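PDB 1ZL9: probable glutathione S-transferase 5 from Caenorhabditis elegans, which conjugates reduced glutathione to a wide range of hydrophobic electrophiles and may help detoxify reactive oxygen species produced during bacterial infection. Local coordinates for residues E16-I21 / L160-Q164; K78-K82 / D153-W157; F131-G136 / D175-F179. All coordinates share one frame. Residue numbers count along the deposited sequence, not the author numbering.

Contact 1: E16-I21 / L160-Q164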
loop_
_atom_site.group_PDB
_atom_site.type_symbol
_atom_site.label_atom_id
_atom_site.label_comp_id
_atom_site.label_asym_id
_atom_site.label_seq_id
_atom_site.Cartn_x
_atom_site.Cartn_y
_atom_site.Cartn_z
ATOM N N GLU A 16 3.254 -15.348 1.558
ATOM C CA GLU A 16 3.593 -16.029 2.769
ATOM C C GLU A 16 2.877 -15.464 3.962
ATOM O O GLU A 16 2.415 -16.204 4.844
ATOM C CB GLU A 16 5.106 -16.044 2.983
ATOM C CG GLU A 16 5.537 -16.787 4.241
ATOM C CD GLU A 16 5.291 -18.296 4.162
ATOM O OE1 GLU A 16 4.848 -18.781 3.099
ATOM O OE2 GLU A 16 5.626 -19.004 5.143
ATOM N N VAL A 17 2.735 -14.156 4.042
ATOM C CA VAL A 17 2.100 -13.607 5.239
ATOM C C VAL A 17 0.637 -14.079 5.439
ATOM O O VAL A 17 0.196 -14.345 6.584
ATOM C CB VAL A 17 2.250 -12.091 5.346
ATOM C CG1 VAL A 17 1.479 -11.349 4.297
ATOM C CG2 VAL A 17 1.813 -11.594 6.743
ATOM N N SER A 18 -0.082 -14.189 4.324
ATOM C CA SER A 18 -1.440 -14.703 4.327
ATOM C C SER A 18 -1.452 -16.139 4.780
ATOM O O SER A 18 -2.298 -16.546 5.556
ATOM C CB SER A 18 -2.073 -14.472 2.947
ATOM O OG SER A 18 -2.268 -13.086 2.781
ATOM N N ARG A 19 -0.498 -16.941 4.312
ATOM C CA ARG A 19 -0.421 -18.321 4.755
ATOM C C ARG A 19 -0.198 -18.384 6.277
ATOM O O ARG A 19 -0.734 -19.248 6.962
ATOM C CB ARG A 19 0.740 -19.043 4.063
ATOM C CG ARG A 19 0.706 -19.040 2.543
ATOM C CD ARG A 19 1.640 -20.098 1.995
ATOM N NE ARG A 19 1.703 -20.129 0.552
ATOM C CZ ARG A 19 2.629 -19.554 -0.179
ATOM N NH1 ARG A 19 3.635 -18.913 0.379
ATOM N NH2 ARG A 19 2.580 -19.673 -1.494
ATOM N N GLN A 20 0.585 -17.461 6.791
ATOM C CA GLN A 20 0.908 -17.442 8.227
ATOM C C GLN A 20 -0.265 -16.948 9.074
ATOM O O GLN A 20 -0.470 -17.407 10.180
ATOM C CB GLN A 20 2.172 -16.656 8.496
ATOM C CG GLN A 20 3.427 -17.413 7.950
ATOM C CD GLN A 20 4.758 -16.848 8.412
ATOM O OE1 GLN A 20 4.814 -16.117 9.385
ATOM N NE2 GLN A 20 5.841 -17.272 7.760
ATOM N N ILE A 21 -1.042 -16.022 8.527
ATOM C CA ILE A 21 -2.277 -15.610 9.176
ATOM C C ILE A 21 -3.211 -16.788 9.291
ATOM O O ILE A 21 -3.766 -17.068 10.361
ATOM C CB ILE A 21 -2.951 -14.452 8.399
ATOM C CG1 ILE A 21 -2.138 -13.180 8.544
ATOM C CG2 ILE A 21 -4.401 -14.290 8.772
ATOM C CD1 ILE A 21 -2.529 -12.037 7.561
ATOM N N LEU A 160 4.346 -10.794 11.618
ATOM C CA LEU A 160 4.577 -11.992 10.831
ATOM C C LEU A 160 5.421 -11.676 9.610
ATOM O O LEU A 160 6.361 -12.434 9.300
ATOM C CB LEU A 160 3.247 -12.663 10.379
ATOM C CG LEU A 160 2.429 -13.205 11.548
ATOM C CD1 LEU A 160 1.033 -13.585 11.119
ATOM C CD2 LEU A 160 2.977 -14.407 12.231
ATOM N N ALA A 161 5.059 -10.619 8.908
ATOM C CA ALA A 161 5.762 -10.249 7.673
ATOM C C ALA A 161 7.210 -9.834 7.970
ATOM O O ALA A 161 8.163 -10.301 7.297
ATOM C CB ALA A 161 5.012 -9.162 6.849
ATOM N N ILE A 162 7.398 -9.025 8.997
ATOM C CA ILE A 162 8.733 -8.529 9.266
ATOM C C ILE A 162 9.617 -9.651 9.821
ATOM O O ILE A 162 10.770 -9.778 9.468
ATOM C CB ILE A 162 8.655 -7.317 10.254
ATOM C CG1 ILE A 162 7.986 -6.071 9.583
ATOM C CG2 ILE A 162 9.985 -6.980 10.795
ATOM C CD1 ILE A 162 8.634 -5.603 8.298
ATOM N N ALA A 163 9.095 -10.448 10.748
ATOM C CA ALA A 163 9.852 -11.593 11.236
ATOM C C ALA A 163 10.266 -12.548 10.152
ATOM O O ALA A 163 11.383 -13.041 10.157
ATOM C CB ALA A 163 9.098 -12.378 12.307
ATOM N N GLN A 164 9.413 -12.759 9.167
ATOM C CA GLN A 164 9.760 -13.688 8.090
ATOM C C GLN A 164 10.867 -13.081 7.170
ATOM O O GLN A 164 11.794 -13.766 6.738
ATOM C CB GLN A 164 8.512 -13.993 7.259
ATOM C CG GLN A 164 8.788 -15.058 6.167
ATOM C CD GLN A 164 9.421 -16.342 6.685
ATOM O OE1 GLN A 164 10.601 -16.669 6.381
ATOM N NE2 GLN A 164 8.679 -17.057 7.486
HETATM O O HOH W 1 6.837 -14.938 10.649
#
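Helix 157-171 of the all-helical domain meets helix 16-25 of the thioredoxin-like domain here. The axes of the two short segments come within 9.6 Å, and their N-to-C directions differ by 120°. Leu-160 comes first and carries the largest share of its segment's buried area. Its CB lies 4.1 Å from Val-17 CG2, and its CD1 lies 4.1 Å from Ile-21 CG1. Its CD2 sits 3.8 Å from Gln-20 OE1. Water 1 lies between the helices, 2.7 Å from Gln-20 OE1 and 2.9 Å from Leu-160 O, within hydrogen-bonding distance of each. Next, Ala-161 marks the closest backbone approach, with its CA 5.5 Å from the CA of Val-17. Its small CB rests 4.0 Å from Val-17 CG2. Ile-162 and Ala-163 turn to other neighbours; Ala-163 packs on His-185 and Ile-189 of helix 180-191. One turn after Leu-160, Gln-164 comes back to the interface. Its CG lies 4.2 Å from Glu-16 CG. The Glu-16 carboxylate is held by Arg-19, Gln-20, Trp-198 and Arg-202, so residues near the C-terminus join the same polar patch. This buried packing of the first helix of the thioredoxin-like domain against the helical domain is part of the interdomain interface of the cytosolic glutathione transferase fold.

Contact 2: K78-K82 / D153-W157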
loop_
_atom_site.group_PDB
_atom_site.type_symbol
_atom_site.label_atom_id
_atom_site.label_comp_id
_atom_site.label_asym_id
_atom_site.label_seq_id
_atom_site.Cartn_x
_atom_site.Cartn_y
_atom_site.Cartn_z
ATOM N N LYS A 78 -8.729 -10.829 13.837
ATOM C CA LYS A 78 -8.221 -9.917 14.889
ATOM C C LYS A 78 -6.671 -9.830 15.034
ATOM O O LYS A 78 -6.102 -9.747 16.163
ATOM C CB LYS A 78 -8.926 -10.177 16.247
ATOM C CG LYS A 78 -9.082 -8.985 17.177
ATOM C CD LYS A 78 -10.178 -8.017 16.747
ATOM C CE LYS A 78 -10.426 -6.961 17.848
ATOM N NZ LYS A 78 -10.673 -7.564 19.263
ATOM N N LEU A 79 -5.987 -9.788 13.884
ATOM C CA LEU A 79 -4.547 -9.665 13.795
ATOM C C LEU A 79 -4.137 -8.390 13.086
ATOM O O LEU A 79 -2.961 -8.227 12.685
ATOM C CB LEU A 79 -3.951 -10.875 13.032
ATOM C CG LEU A 79 -4.050 -12.220 13.702
ATOM C CD1 LEU A 79 -3.474 -13.320 12.768
ATOM C CD2 LEU A 79 -3.279 -12.202 15.036
ATOM N N ASN A 80 -5.066 -7.437 12.970
ATOM C CA ASN A 80 -4.766 -6.166 12.310
ATOM C C ASN A 80 -4.556 -4.989 13.271
ATOM O O ASN A 80 -4.349 -3.902 12.822
ATOM C CB ASN A 80 -5.881 -5.789 11.280
ATOM C CG ASN A 80 -5.429 -4.684 10.281
ATOM O OD1 ASN A 80 -4.375 -4.804 9.705
ATOM N ND2 ASN A 80 -6.291 -3.658 10.021
ATOM N N GLY A 81 -4.590 -5.218 14.581
ATOM C CA GLY A 81 -4.637 -4.161 15.550
ATOM C C GLY A 81 -5.891 -4.318 16.416
ATOM O O GLY A 81 -6.954 -4.755 15.930
ATOM N N LYS A 82 -5.755 -3.979 17.692
ATOM C CA LYS A 82 -6.837 -4.144 18.685
ATOM C C LYS A 82 -7.752 -2.916 18.764
ATOM O O LYS A 82 -8.781 -2.967 19.436
ATOM C CB LYS A 82 -6.298 -4.369 20.072
ATOM C CG LYS A 82 -5.358 -5.610 20.244
ATOM C CD LYS A 82 -4.123 -5.248 21.131
ATOM C CE LYS A 82 -4.175 -5.586 22.657
ATOM N NZ LYS A 82 -2.839 -6.099 23.214
ATOM N N ASP A 153 0.506 -4.458 22.180
ATOM C CA ASP A 153 0.961 -5.500 23.130
ATOM C C ASP A 153 0.764 -6.933 22.675
ATOM O O ASP A 153 0.950 -7.827 23.449
ATOM C CB ASP A 153 0.203 -5.361 24.457
ATOM C CG ASP A 153 0.612 -4.186 25.207
ATOM O OD1 ASP A 153 -0.189 -3.781 26.107
ATOM O OD2 ASP A 153 1.727 -3.584 24.996
ATOM N N SER A 154 0.394 -7.157 21.421
ATOM C CA SER A 154 0.139 -8.481 20.931
ATOM C C SER A 154 0.370 -8.534 19.407
ATOM O O SER A 154 0.574 -7.523 18.746
ATOM C CB SER A 154 -1.307 -8.925 21.290
ATOM O OG SER A 154 -2.217 -7.964 20.789
ATOM N N LEU A 155 0.379 -9.748 18.913
ATOM C CA LEU A 155 0.733 -10.054 17.538
ATOM C C LEU A 155 -0.165 -9.342 16.575
ATOM O O LEU A 155 -1.390 -9.337 16.725
ATOM C CB LEU A 155 0.604 -11.567 17.339
ATOM C CG LEU A 155 0.961 -12.066 15.948
ATOM C CD1 LEU A 155 2.444 -11.992 15.803
ATOM C CD2 LEU A 155 0.485 -13.492 15.793
ATOM N N THR A 156 0.441 -8.745 15.544
ATOM C CA THR A 156 -0.293 -8.331 14.357
ATOM C C THR A 156 0.402 -8.926 13.128
ATOM O O THR A 156 1.532 -9.434 13.198
ATOM C CB THR A 156 -0.380 -6.826 14.202
ATOM O OG1 THR A 156 0.918 -6.241 14.112
ATOM C CG2 THR A 156 -1.057 -6.186 15.363
ATOM N N TRP A 157 -0.270 -8.851 11.987
ATOM C CA TRP A 157 0.294 -9.442 10.753
ATOM C C TRP A 157 1.608 -8.792 10.306
ATOM O O TRP A 157 2.416 -9.432 9.631
ATOM C CB TRP A 157 -0.757 -9.442 9.651
ATOM C CG TRP A 157 -1.132 -8.151 9.032
ATOM C CD1 TRP A 157 -2.156 -7.361 9.350
ATOM C CD2 TRP A 157 -0.507 -7.549 7.872
ATOM N NE1 TRP A 157 -2.197 -6.260 8.515
ATOM C CE2 TRP A 157 -1.193 -6.358 7.592
ATOM C CE3 TRP A 157 0.571 -7.903 7.066
ATOM C CZ2 TRP A 157 -0.910 -5.562 6.472
ATOM C CZ3 TRP A 157 0.896 -7.099 6.021
ATOM C CH2 TRP A 157 0.137 -5.945 5.699
HETATM O O HOH W 2 -2.225 -3.261 22.433
#
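This is a largely buried loop-to-loop contact, held mainly by hydrogen bonds. It joins the segment between helices 66-76 and 84-112, where the chain passes from one domain to the other, to the residues leading into helix 157-171. Leu-79 O accepts from Trp-157 N at 2.8 Å and lies 3.2 Å from Thr-156 CA. The indole adds a second bond, from Trp-157 NE1 to Asn-80 OD1 at 2.9 Å, while Asn-80 ND2 bonds to Glu-87. Leu-79 CD2 packs 4.1 Å from Leu-155 CD2. Gly-81 N lies 3.7 Å from Thr-156 CG2. At the exposed end, Lys-82 NZ donates to Ser-154 OG at 3.1 Å. Water 2 accepts from Asp-153 N at 3.0 Å and weakly from Lys-82 NZ at 3.0 Å. Thr-156 is the N-cap of helix 157-171, and its own N bonds to Asp-159 OD2. This Ser/Thr-x-x-Asp start of the helix fits the N-capping box known from the glutathione transferase C-terminal domain.

Contact 3: F131-G136 / D175-F179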
loop_
_atom_site.group_PDB
_atom_site.type_symbol
_atom_site.label_atom_id
_atom_site.label_comp_id
_atom_site.label_asym_id
_atom_site.label_seq_id
_atom_site.Cartn_x
_atom_site.Cartn_y
_atom_site.Cartn_z
ATOM N N PHE A 131 17.880 -0.980 3.834
ATOM C CA PHE A 131 17.748 -1.872 4.954
ATOM C C PHE A 131 18.028 -1.120 6.232
ATOM O O PHE A 131 17.294 -1.237 7.161
ATOM C CB PHE A 131 18.745 -3.033 4.831
ATOM C CG PHE A 131 18.833 -3.887 6.044
ATOM C CD1 PHE A 131 17.822 -4.803 6.337
ATOM C CD2 PHE A 131 19.961 -3.815 6.867
ATOM C CE1 PHE A 131 17.913 -5.593 7.466
ATOM C CE2 PHE A 131 20.082 -4.577 7.988
ATOM C CZ PHE A 131 19.012 -5.499 8.297
ATOM N N GLU A 132 19.104 -0.358 6.259
ATOM C CA GLU A 132 19.496 0.350 7.492
ATOM C C GLU A 132 18.499 1.473 7.826
ATOM O O GLU A 132 18.141 1.691 8.993
ATOM C CB GLU A 132 20.929 0.868 7.348
ATOM C CG GLU A 132 21.870 -0.342 7.389
ATOM C CD GLU A 132 23.365 -0.049 7.391
ATOM O OE1 GLU A 132 23.746 1.133 7.354
ATOM O OE2 GLU A 132 24.142 -1.049 7.430
ATOM N N LYS A 133 17.976 2.134 6.821
ATOM C CA LYS A 133 16.963 3.151 7.071
ATOM C C LYS A 133 15.684 2.524 7.649
ATOM O O LYS A 133 15.157 2.969 8.654
ATOM C CB LYS A 133 16.677 3.873 5.777
ATOM C CG LYS A 133 15.492 4.800 5.765
ATOM C CD LYS A 133 15.475 5.669 4.474
ATOM C CE LYS A 133 14.109 5.792 3.804
ATOM N NZ LYS A 133 14.212 5.652 2.205
ATOM N N PHE A 134 15.201 1.460 7.009
ATOM C CA PHE A 134 13.936 0.912 7.366
ATOM C C PHE A 134 14.003 0.183 8.689
ATOM O O PHE A 134 13.107 0.306 9.476
ATOM C CB PHE A 134 13.444 -0.068 6.248
ATOM C CG PHE A 134 12.149 -0.751 6.612
ATOM C CD1 PHE A 134 12.089 -2.128 6.785
ATOM C CD2 PHE A 134 11.008 0.030 6.891
ATOM C CE1 PHE A 134 10.887 -2.743 7.134
ATOM C CE2 PHE A 134 9.787 -0.605 7.230
ATOM C CZ PHE A 134 9.780 -2.000 7.400
ATOM N N TYR A 135 15.086 -0.564 8.927
ATOM C CA TYR A 135 15.247 -1.290 10.189
ATOM C C TYR A 135 15.400 -0.303 11.377
ATOM O O TYR A 135 14.978 -0.583 12.471
ATOM C CB TYR A 135 16.349 -2.344 10.074
ATOM C CG TYR A 135 15.757 -3.654 9.596
ATOM C CD1 TYR A 135 15.171 -3.756 8.313
ATOM C CD2 TYR A 135 15.718 -4.779 10.436
ATOM C CE1 TYR A 135 14.511 -4.939 7.889
ATOM C CE2 TYR A 135 15.064 -5.945 10.057
ATOM C CZ TYR A 135 14.463 -6.049 8.766
ATOM O OH TYR A 135 13.840 -7.240 8.386
ATOM N N GLY A 136 15.892 0.884 11.137
ATOM C CA GLY A 136 15.936 1.895 12.199
ATOM C C GLY A 136 14.523 2.318 12.555
ATOM O O GLY A 136 14.206 2.486 13.731
ATOM N N ASP A 175 23.851 -9.672 8.047
ATOM C CA ASP A 175 24.478 -9.208 9.306
ATOM C C ASP A 175 23.515 -8.297 9.993
ATOM O O ASP A 175 23.166 -7.257 9.444
ATOM C CB ASP A 175 25.740 -8.404 8.997
ATOM C CG ASP A 175 26.398 -7.827 10.254
ATOM O OD1 ASP A 175 26.103 -8.304 11.394
ATOM O OD2 ASP A 175 27.233 -6.884 10.158
ATOM N N PHE A 176 23.026 -8.746 11.137
ATOM C CA PHE A 176 22.143 -8.008 12.003
ATOM C C PHE A 176 22.815 -7.345 13.191
ATOM O O PHE A 176 22.149 -6.959 14.141
ATOM C CB PHE A 176 20.986 -8.913 12.475
ATOM C CG PHE A 176 19.786 -8.840 11.567
ATOM C CD1 PHE A 176 19.933 -9.136 10.224
ATOM C CD2 PHE A 176 18.573 -8.486 12.013
ATOM C CE1 PHE A 176 18.817 -9.080 9.344
ATOM C CE2 PHE A 176 17.489 -8.435 11.133
ATOM C CZ PHE A 176 17.655 -8.710 9.815
ATOM N N SER A 177 24.121 -7.109 13.077
ATOM C CA SER A 177 24.865 -6.404 14.114
ATOM C C SER A 177 24.251 -5.079 14.522
ATOM O O SER A 177 24.222 -4.740 15.693
ATOM C CB SER A 177 26.299 -6.166 13.665
ATOM O OG SER A 177 26.998 -7.394 13.759
ATOM N N LYS A 178 23.732 -4.317 13.581
ATOM C CA LYS A 178 23.161 -3.023 13.896
ATOM C C LYS A 178 21.751 -3.122 14.459
ATOM O O LYS A 178 21.205 -2.145 14.976
ATOM C CB LYS A 178 23.097 -2.182 12.637
ATOM C CG LYS A 178 24.428 -1.794 12.128
ATOM C CD LYS A 178 24.331 -0.614 11.145
ATOM C CE LYS A 178 25.717 -0.357 10.451
ATOM N NZ LYS A 178 25.698 1.072 10.035
ATOM N N PHE A 179 21.130 -4.295 14.326
ATOM C CA PHE A 179 19.728 -4.445 14.747
ATOM C C PHE A 179 19.441 -5.722 15.525
ATOM O O PHE A 179 18.584 -6.534 15.129
ATOM C CB PHE A 179 18.832 -4.397 13.500
ATOM C CG PHE A 179 19.042 -3.154 12.675
ATOM C CD1 PHE A 179 19.720 -3.206 11.487
ATOM C CD2 PHE A 179 18.611 -1.921 13.153
ATOM C CE1 PHE A 179 19.966 -2.030 10.773
ATOM C CE2 PHE A 179 18.825 -0.779 12.425
ATOM C CZ PHE A 179 19.493 -0.853 11.237
#
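Four aromatic rings cluster where a loop turns beside a helix. The edge of Phe-131 points at the face of Phe-176 in an offset edge-to-face pair, with centroids 5.4 Å apart. The edge of Phe-179 points in the same manner at the face of Phe-131, at 5.5 Å. Tyr-135 CB sits 3.5 Å from the centroid of the Phe-179 ring, almost on the ring normal, a clear CH-pi contact. Phe-179 also reaches the helix backbone, with CE2 3.6 Å from Gly-136 N. On the loop side, a type I turn from Phe-176 to Phe-179 brings both phenylalanines to the helix. An Asx turn braces it, with Ser-177 N donating to Asp-175 OD1 at 2.9 Å. At the rim, Lys-178 NZ and Glu-132 OE1 form a long salt bridge of 3.3 Å. Tyr-135 OH bonds to Ser-166 OG of helix 157-171. The cluster thus joins helix 119-145 to the loop between helices 157-171 and 180-191, and Leu-169 and Leu-182 from these two helices pack against it.

Helix 157-171 connects the three contacts. Contact 2 holds its start and contact 1 uses its next turns. Contact 3 involves the loop that follows it. Contacts 1 and 2 have centres 13 Å apart and touch directly: Val-17 CG2 lies 3.7 Å from Trp-157 O, and Ile-21 CD1 lies 3.8 Å from Trp-157 CB. Contact 3 meets contact 1 through Ile-162 CD1, 3.8 Å from Phe-134 CE1. Contacts 2 and 3 do not touch; their nearest atoms are about 10 Å apart. The side chains of Val-17 and Trp-157 each lie about 9 Å from bound glutathione, whereas contact 3 lies away from the known sites.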